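Local coordinates for protein putative decarboxylase involved in desferrioxamine biosynthesis (Erwinia amylovora, PDB 5O5C) that binds pyridoxal 5'-phosphate and probably decarboxylates lysine to cadaverine, an early step in the biosynthesis of the siderophore desferrioxamine in the fire blight pathogen, at residues B[174-179]-B[222-226]; B[349-353]-B[374-378]; B[447-451]-B[475-479]. Numbering follows the deposited sequence.

Interaction 1. Residues B[174-179]-B[222-226]; sequences NLMAML and SMAIL
Two helical pieces run side by side in the same direction. Residues 174-179 belong to helix 170-189, with backbone angles near -65/-40, while 222-225 are the last residues of helix 218-225 and L226 (-74/3) leaves it. The register advances one turn at a time: L175 faces S222 with CA atoms 5.0 Å apart, and L179 faces L226 at 6.9 Å, so the backbones draw apart toward the C-terminal ends. The tight end is possible because S222 is small. Its OG, hydrogen-bonded to S218 O of its own helix, rests 3.3 Å from L175 CA. As the gap widens, L226 (m, t) supplies the main bump: its CD1 sits 3.5 Å from M178 CB and its CD2 3.7 Å from L179 CD1, while L175 CD1 closes the hollow 4.0 Å from L226 CG. Turned t, p, L175 also places CD1 4.4 Å from I225 CG2. On another flank the two methionines M178 and M223, both m, m, m, fold end against end, M178 CE meeting M223 SD at a very close 3.2 Å; both also lie on V209 of strand 207-212. The 340 Å² interface is thus largely apolar, with all touching residues buried. At its edges, I225 packs on L179 of the second subunit, and N174 turns its amide away to H296, D298 and S218, with its side chain about 4 Å from PLP. Helices packed together over the central sheet, with the first carrying a cofactor-pocket residue, are characteristic of the large domain of fold type I PLP enzymes.

Interaction 2. Residues B[349-353]-B[374-378]; sequences LSHVT and NKSIQ
L349 points its CB toward residues 374-378, its CA 5.4 Å from that of K375. In the m, t rotamer it lays CD2 3.8 Å from K375 O and CD1 4.0 Å from K375 CD, covering the aliphatic part of the lysine, whose NZ leads on to a salt bridge with D163. S350 and H351 are in 3-10 conformation (phi/psi -51/-34 and -57/-23), and V352 N closes the turn on L349 O at 2.8 Å. This i to i+3 bond returns V352 to the face already occupied by L349. V352 (t) brings CG1 3.3 Å from I377 CG2 and 4.2 Å from K375 C, making it the central apolar residue of the contact. T353 N bonds to S350 O at 3.1 Å, continuing the 3-10 pattern, and T353 meets N374 with CA atoms 4.8 Å apart and its CB pressed to 2.9 Å from N374 O. L349 and T353 both come nearest the start of the partner, at K375 and N374, and the partner leaves steeply across the first segment rather than alongside it. Beyond N374 and K375 the partner chain extends (S376 -119/153) and bends in an ST turn, S376 OG accepting from Q378 N at 3.1 Å. I377 (chi1 p) also lies on M176 of helix 170-189 and on I225 of the second subunit. S376 is about 9 Å, between side chains, from T380, a PLP-binding residue whose ligand is not bound to this chain. The arrangement is consistent with the subunit-shared active site of fold type I PLP enzymes, this loop running toward the interface.

Interaction 3. Residues B[447-451]-B[475-479]; sequences DALTD and NGRQY
Q478 N donates to D451 OD1 at 2.7 Å with an N-H...O angle of 167°, the one hydrogen bond between the two segments. It joins the first turn of helix 448-464 to the start of strand 477-483, in a four-stranded antiparallel sheet flanked by helices, as expected of the small C-terminal domain of a fold type I PLP enzyme. The D451 CA lies 5.0 Å from that of Q478, and chi1 in m swings the carboxylate toward the strand although the CB itself points sideways. A second, looser attraction lies further out: D447 (t) sets OD1 3.4 Å from R477 NE. This is a salt bridge of charges alone, because the oxygen stands well out of the guanidinium plane and no N-H points at it; R477 also touches a crystal neighbour. The two acids fall on the same side because they are one helical turn apart, D451 N bonding to D447 O at 2.8 Å. The strand reaches them from a hairpin turn: N475 (57/42) and G476 (70/21) both have left-handed angles close to those of a type I' turn, between strands 470-474 and 477-483, after which R477 (-123/143) and Q478 (-80/119) are extended. Packing is slight, 209 Å² in all and on the surface. R477 also rests on R438 of strand 434-439, and Q478 sends the end of its side chain away from the helix, touching K473. What packing there is centres on the accepting oxygen: D451 OD1 is 3.5 Å from R477 CA and 3.6 Å from Q478 CB.

How the interactions relate
From the N terminus the three contacts follow in series; none encloses or crosses another. Interaction 1 closes a 42-residue excursion through strand 207-212 that brings helix 218-225 back beside helix 170-189. Interaction 2 closes a loop of 20 residues after strand 339-343, of which 354-367 are not modelled. These two join directly: M176 CE lies 3.4 Å from I377 CG1 and L179 CD2 3.9 Å from V352 CG2, so helix 170-189 bridges them, and both reach the second subunit. Interaction 3 closes 23 residues holding most of helix 448-464 and strand 470-474, with its centre 32 Å and 44 Å from those of interactions 1 and 2.

Interaction 1. Residues B[174-179]-B[222-226]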
loop_
_atom_site.group_PDB
_atom_site.type_symbol
_atom_site.label_atom_id
_atom_site.label_comp_id
_atom_site.label_asym_id
_atom_site.label_seq_id
_atom_site.Cartn_x
_atom_site.Cartn_y
_atom_site.Cartn_z
ATOM N N ASN B 174 7.403 9.472 -1.130
ATOM C CA ASN B 174 8.778 9.976 -0.960
ATOM C C ASN B 174 9.764 9.114 -1.695
ATOM O O ASN B 174 10.721 9.634 -2.237
ATOM C CB ASN B 174 9.202 10.151 0.494
ATOM C CG ASN B 174 8.594 11.383 1.149
ATOM O OD1 ASN B 174 8.098 12.291 0.466
ATOM N ND2 ASN B 174 8.661 11.440 2.470
ATOM N N LEU B 175 9.513 7.808 -1.769
ATOM C CA LEU B 175 10.378 6.954 -2.588
ATOM C C LEU B 175 10.277 7.356 -4.058
ATOM O O LEU B 175 11.325 7.507 -4.740
ATOM C CB LEU B 175 10.074 5.486 -2.402
ATOM C CG LEU B 175 10.766 4.503 -3.352
ATOM C CD1 LEU B 175 12.259 4.665 -3.276
ATOM C CD2 LEU B 175 10.341 3.089 -2.981
ATOM N N MET B 176 9.054 7.610 -4.517
ATOM C CA MET B 176 8.857 7.904 -5.934
ATOM C C MET B 176 9.526 9.226 -6.243
ATOM O O MET B 176 10.146 9.358 -7.307
ATOM C CB MET B 176 7.374 7.961 -6.321
ATOM C CG MET B 176 6.627 6.661 -6.248
ATOM S SD MET B 176 4.954 7.015 -6.806
ATOM C CE MET B 176 4.106 5.452 -6.617
ATOM N N ALA B 177 9.455 10.166 -5.291
ATOM C CA ALA B 177 10.116 11.486 -5.430
ATOM C C ALA B 177 11.639 11.427 -5.592
ATOM O O ALA B 177 12.217 12.100 -6.497
ATOM C CB ALA B 177 9.739 12.438 -4.303
ATOM N N MET B 178 12.303 10.618 -4.767
ATOM C CA MET B 178 13.740 10.500 -4.893
ATOM C C MET B 178 14.112 9.637 -6.127
ATOM O O MET B 178 15.172 9.825 -6.715
ATOM C CB MET B 178 14.349 9.952 -3.612
ATOM C CG MET B 178 14.073 10.793 -2.365
ATOM S SD MET B 178 14.578 12.513 -2.540
ATOM C CE MET B 178 16.267 12.431 -2.798
ATOM N N LEU B 179 13.211 8.740 -6.537
ATOM C CA LEU B 179 13.426 7.909 -7.681
ATOM C C LEU B 179 13.445 8.792 -8.961
ATOM O O LEU B 179 14.403 8.727 -9.746
ATOM C CB LEU B 179 12.385 6.813 -7.757
ATOM C CG LEU B 179 12.324 5.891 -8.991
ATOM C CD1 LEU B 179 13.603 5.179 -9.360
ATOM C CD2 LEU B 179 11.202 4.894 -8.725
ATOM N N SER B 222 14.542 5.880 1.607
ATOM C CA SER B 222 14.340 5.832 0.168
ATOM C C SER B 222 15.682 5.823 -0.575
ATOM O O SER B 222 15.805 5.072 -1.517
ATOM C CB SER B 222 13.507 6.987 -0.366
ATOM O OG SER B 222 12.219 6.992 0.183
ATOM N N MET B 223 16.648 6.644 -0.148
ATOM C CA MET B 223 17.997 6.667 -0.757
ATOM C C MET B 223 18.756 5.388 -0.481
ATOM O O MET B 223 19.576 4.996 -1.321
ATOM C CB MET B 223 18.844 7.829 -0.273
ATOM C CG MET B 223 18.311 9.209 -0.409
ATOM S SD MET B 223 17.663 9.704 -1.982
ATOM C CE MET B 223 19.144 9.671 -2.933
ATOM N N ALA B 224 18.462 4.685 0.628
ATOM C CA ALA B 224 18.972 3.295 0.798
ATOM C C ALA B 224 18.501 2.349 -0.253
ATOM O O ALA B 224 19.288 1.611 -0.881
ATOM C CB ALA B 224 18.663 2.737 2.142
ATOM N N ILE B 225 17.189 2.370 -0.456
ATOM C CA ILE B 225 16.600 1.555 -1.445
ATOM C C ILE B 225 17.139 1.877 -2.869
ATOM O O ILE B 225 17.409 0.977 -3.654
ATOM C CB ILE B 225 15.078 1.678 -1.354
ATOM C CG1 ILE B 225 14.581 1.076 -0.037
ATOM C CG2 ILE B 225 14.391 0.940 -2.478
ATOM C CD1 ILE B 225 13.175 1.534 0.249
ATOM N N LEU B 226 17.313 3.162 -3.173
ATOM C CA LEU B 226 17.750 3.560 -4.469
ATOM C C LEU B 226 19.209 3.297 -4.736
ATOM O O LEU B 226 19.692 3.683 -5.767
ATOM C CB LEU B 226 17.430 5.037 -4.714
ATOM C CG LEU B 226 15.954 5.372 -4.743
ATOM C CD1 LEU B 226 15.645 6.806 -4.460
ATOM C CD2 LEU B 226 15.344 4.949 -6.049
#

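Interaction 2. Residues B[349-353]-B[374-378]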
loop_
_atom_site.group_PDB
_atom_site.type_symbol
_atom_site.label_atom_id
_atom_site.label_comp_id
_atom_site.label_asym_id
_atom_site.label_seq_id
_atom_site.Cartn_x
_atom_site.Cartn_y
_atom_site.Cartn_z
ATOM N N LEU B 349 7.221 10.772 -14.754
ATOM C CA LEU B 349 6.594 9.526 -14.363
ATOM C C LEU B 349 6.961 8.414 -15.335
ATOM O O LEU B 349 6.957 7.234 -14.953
ATOM C CB LEU B 349 5.053 9.660 -14.174
ATOM C CG LEU B 349 4.616 10.501 -12.910
ATOM C CD1 LEU B 349 3.190 10.965 -12.967
ATOM C CD2 LEU B 349 4.816 9.778 -11.595
ATOM N N SER B 350 7.343 8.768 -16.573
ATOM C CA SER B 350 7.821 7.739 -17.505
ATOM C C SER B 350 8.927 6.871 -16.855
ATOM O O SER B 350 8.972 5.652 -17.096
ATOM C CB SER B 350 8.200 8.314 -18.894
ATOM O OG SER B 350 9.572 8.677 -19.027
ATOM N N HIS B 351 9.772 7.430 -15.983
ATOM C CA HIS B 351 10.801 6.554 -15.355
ATOM C C HIS B 351 10.208 5.322 -14.608
ATOM O O HIS B 351 10.873 4.343 -14.429
ATOM C CB HIS B 351 11.820 7.335 -14.493
ATOM C CG HIS B 351 12.599 8.344 -15.283
ATOM N ND1 HIS B 351 13.651 7.992 -16.098
ATOM C CD2 HIS B 351 12.425 9.681 -15.447
ATOM C CE1 HIS B 351 14.081 9.067 -16.741
ATOM N NE2 HIS B 351 13.353 10.103 -16.361
ATOM N N VAL B 352 8.950 5.371 -14.187
ATOM C CA VAL B 352 8.362 4.253 -13.460
ATOM C C VAL B 352 7.638 3.188 -14.329
ATOM O O VAL B 352 7.425 2.069 -13.852
ATOM C CB VAL B 352 7.476 4.808 -12.347
ATOM C CG1 VAL B 352 6.661 3.721 -11.708
ATOM C CG2 VAL B 352 8.340 5.495 -11.285
ATOM N N THR B 353 7.270 3.505 -15.575
ATOM C CA THR B 353 6.582 2.516 -16.449
ATOM C C THR B 353 7.522 1.803 -17.414
ATOM O O THR B 353 8.671 2.206 -17.563
ATOM C CB THR B 353 5.416 3.157 -17.219
ATOM O OG1 THR B 353 4.671 2.155 -17.930
ATOM C CG2 THR B 353 5.878 4.266 -18.175
ATOM N N ASN B 374 0.720 2.829 -15.333
ATOM C CA ASN B 374 1.857 3.448 -16.016
ATOM C C ASN B 374 2.580 4.534 -15.187
ATOM O O ASN B 374 3.745 4.791 -15.436
ATOM C CB ASN B 374 1.450 3.935 -17.411
ATOM C CG ASN B 374 0.902 2.795 -18.282
ATOM O OD1 ASN B 374 -0.253 2.839 -18.702
ATOM N ND2 ASN B 374 1.692 1.750 -18.491
ATOM N N LYS B 375 1.921 5.104 -14.179
ATOM C CA LYS B 375 2.498 6.105 -13.264
ATOM C C LYS B 375 2.853 5.603 -11.835
ATOM O O LYS B 375 3.235 6.384 -10.947
ATOM C CB LYS B 375 1.520 7.283 -13.092
ATOM C CG LYS B 375 0.897 7.836 -14.373
ATOM C CD LYS B 375 -0.078 8.988 -14.153
ATOM C CE LYS B 375 -1.366 8.564 -13.495
ATOM N NZ LYS B 375 -2.399 9.616 -13.440
ATOM N N SER B 376 2.748 4.316 -11.614
ATOM C CA SER B 376 2.754 3.728 -10.270
ATOM C C SER B 376 3.920 2.816 -10.164
ATOM O O SER B 376 4.377 2.311 -11.195
ATOM C CB SER B 376 1.453 2.949 -10.066
ATOM O OG SER B 376 1.290 2.461 -8.740
ATOM N N ILE B 377 4.423 2.631 -8.933
ATOM C CA ILE B 377 5.362 1.598 -8.585
ATOM C C ILE B 377 4.691 0.398 -7.885
ATOM O O ILE B 377 5.379 -0.541 -7.444
ATOM C CB ILE B 377 6.623 2.104 -7.773
ATOM C CG1 ILE B 377 6.237 2.830 -6.523
ATOM C CG2 ILE B 377 7.570 2.934 -8.640
ATOM C CD1 ILE B 377 7.141 2.534 -5.374
ATOM N N GLN B 378 3.363 0.420 -7.790
ATOM C CA GLN B 378 2.575 -0.754 -7.429
ATOM C C GLN B 378 1.951 -1.346 -8.707
ATOM O O GLN B 378 1.882 -0.685 -9.764
ATOM C CB GLN B 378 1.438 -0.335 -6.480
ATOM C CG GLN B 378 1.866 0.289 -5.141
ATOM C CD GLN B 378 0.712 0.901 -4.341
ATOM O OE1 GLN B 378 0.364 2.050 -4.510
ATOM N NE2 GLN B 378 0.160 0.145 -3.449
#

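Interaction 3. Residues B[447-451]-B[475-479]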
loop_
_atom_site.group_PDB
_atom_site.type_symbol
_atom_site.label_atom_id
_atom_site.label_comp_id
_atom_site.label_asym_id
_atom_site.label_seq_id
_atom_site.Cartn_x
_atom_site.Cartn_y
_atom_site.Cartn_z
ATOM N N ASP B 447 20.065 16.908 33.212
ATOM C CA ASP B 447 19.842 16.568 31.814
ATOM C C ASP B 447 19.463 15.097 31.566
ATOM O O ASP B 447 18.301 14.814 31.290
ATOM C CB ASP B 447 21.040 16.953 30.960
ATOM C CG ASP B 447 20.779 16.707 29.499
ATOM O OD1 ASP B 447 20.189 17.596 28.844
ATOM O OD2 ASP B 447 21.127 15.600 29.020
ATOM N N ALA B 448 20.417 14.166 31.663
ATOM C CA ALA B 448 20.084 12.728 31.663
ATOM C C ALA B 448 19.052 12.376 32.727
ATOM O O ALA B 448 18.474 11.310 32.630
ATOM C CB ALA B 448 21.313 11.845 31.842
ATOM N N LEU B 449 18.832 13.246 33.729
ATOM C CA LEU B 449 17.730 13.075 34.677
ATOM C C LEU B 449 16.400 13.614 34.133
ATOM O O LEU B 449 15.370 12.975 34.245
ATOM C CB LEU B 449 18.054 13.725 36.026
ATOM C CG LEU B 449 17.007 13.570 37.128
ATOM C CD1 LEU B 449 16.701 12.102 37.379
ATOM C CD2 LEU B 449 17.466 14.258 38.393
ATOM N N THR B 450 16.427 14.804 33.562
ATOM C CA THR B 450 15.237 15.359 32.909
ATOM C C THR B 450 14.775 14.447 31.754
ATOM O O THR B 450 13.575 14.357 31.476
ATOM C CB THR B 450 15.527 16.766 32.436
ATOM O OG1 THR B 450 16.051 17.506 33.550
ATOM C CG2 THR B 450 14.281 17.449 31.879
ATOM N N ASP B 451 15.714 13.752 31.113
ATOM C CA ASP B 451 15.361 12.753 30.100
ATOM C C ASP B 451 14.593 11.564 30.653
ATOM O O ASP B 451 13.599 11.190 30.093
ATOM C CB ASP B 451 16.593 12.269 29.324
ATOM C CG ASP B 451 17.158 13.345 28.431
ATOM O OD1 ASP B 451 16.354 14.191 27.975
ATOM O OD2 ASP B 451 18.390 13.369 28.199
ATOM N N ASN B 475 17.804 17.414 19.684
ATOM C CA ASN B 475 19.217 17.605 20.024
ATOM C C ASN B 475 19.681 16.619 21.101
ATOM O O ASN B 475 20.413 16.979 22.001
ATOM C CB ASN B 475 19.514 19.095 20.358
ATOM C CG ASN B 475 19.205 19.473 21.811
ATOM O OD1 ASN B 475 20.029 19.273 22.696
ATOM N ND2 ASN B 475 18.036 20.040 22.053
ATOM N N GLY B 476 19.262 15.365 20.980
ATOM C CA GLY B 476 19.616 14.336 21.944
ATOM C C GLY B 476 18.975 14.442 23.327
ATOM O O GLY B 476 19.491 13.862 24.279
ATOM N N ARG B 477 17.858 15.162 23.451
ATOM C CA ARG B 477 17.158 15.326 24.721
ATOM C C ARG B 477 15.707 14.846 24.547
ATOM O O ARG B 477 15.124 15.018 23.484
ATOM C CB ARG B 477 17.269 16.796 25.176
ATOM C CG ARG B 477 18.626 17.083 25.818
ATOM C CD ARG B 477 19.240 18.468 25.598
ATOM N NE ARG B 477 20.719 18.360 25.572
ATOM C CZ ARG B 477 21.597 19.373 25.497
ATOM N NH1 ARG B 477 21.189 20.646 25.449
ATOM N NH2 ARG B 477 22.915 19.107 25.479
ATOM N N GLN B 478 15.145 14.198 25.569
ATOM C CA GLN B 478 13.810 13.668 25.453
ATOM C C GLN B 478 12.834 14.805 25.656
ATOM O O GLN B 478 12.865 15.471 26.686
ATOM C CB GLN B 478 13.546 12.511 26.420
ATOM C CG GLN B 478 13.826 11.143 25.830
ATOM C CD GLN B 478 12.962 10.905 24.620
ATOM O OE1 GLN B 478 13.460 10.885 23.510
ATOM N NE2 GLN B 478 11.647 10.837 24.821
ATOM N N TYR B 479 12.019 15.065 24.629
ATOM C CA TYR B 479 10.863 15.939 24.769
ATOM C C TYR B 479 9.565 15.130 24.691
ATOM O O TYR B 479 9.567 13.956 24.287
ATOM C CB TYR B 479 10.939 17.094 23.754
ATOM C CG TYR B 479 12.007 18.128 24.124
ATOM C CD1 TYR B 479 13.343 17.959 23.777
ATOM C CD2 TYR B 479 11.672 19.249 24.834
ATOM C CE1 TYR B 479 14.309 18.899 24.120
ATOM C CE2 TYR B 479 12.616 20.193 25.177
ATOM C CZ TYR B 479 13.919 20.017 24.833
ATOM O OH TYR B 479 14.784 20.961 25.220
#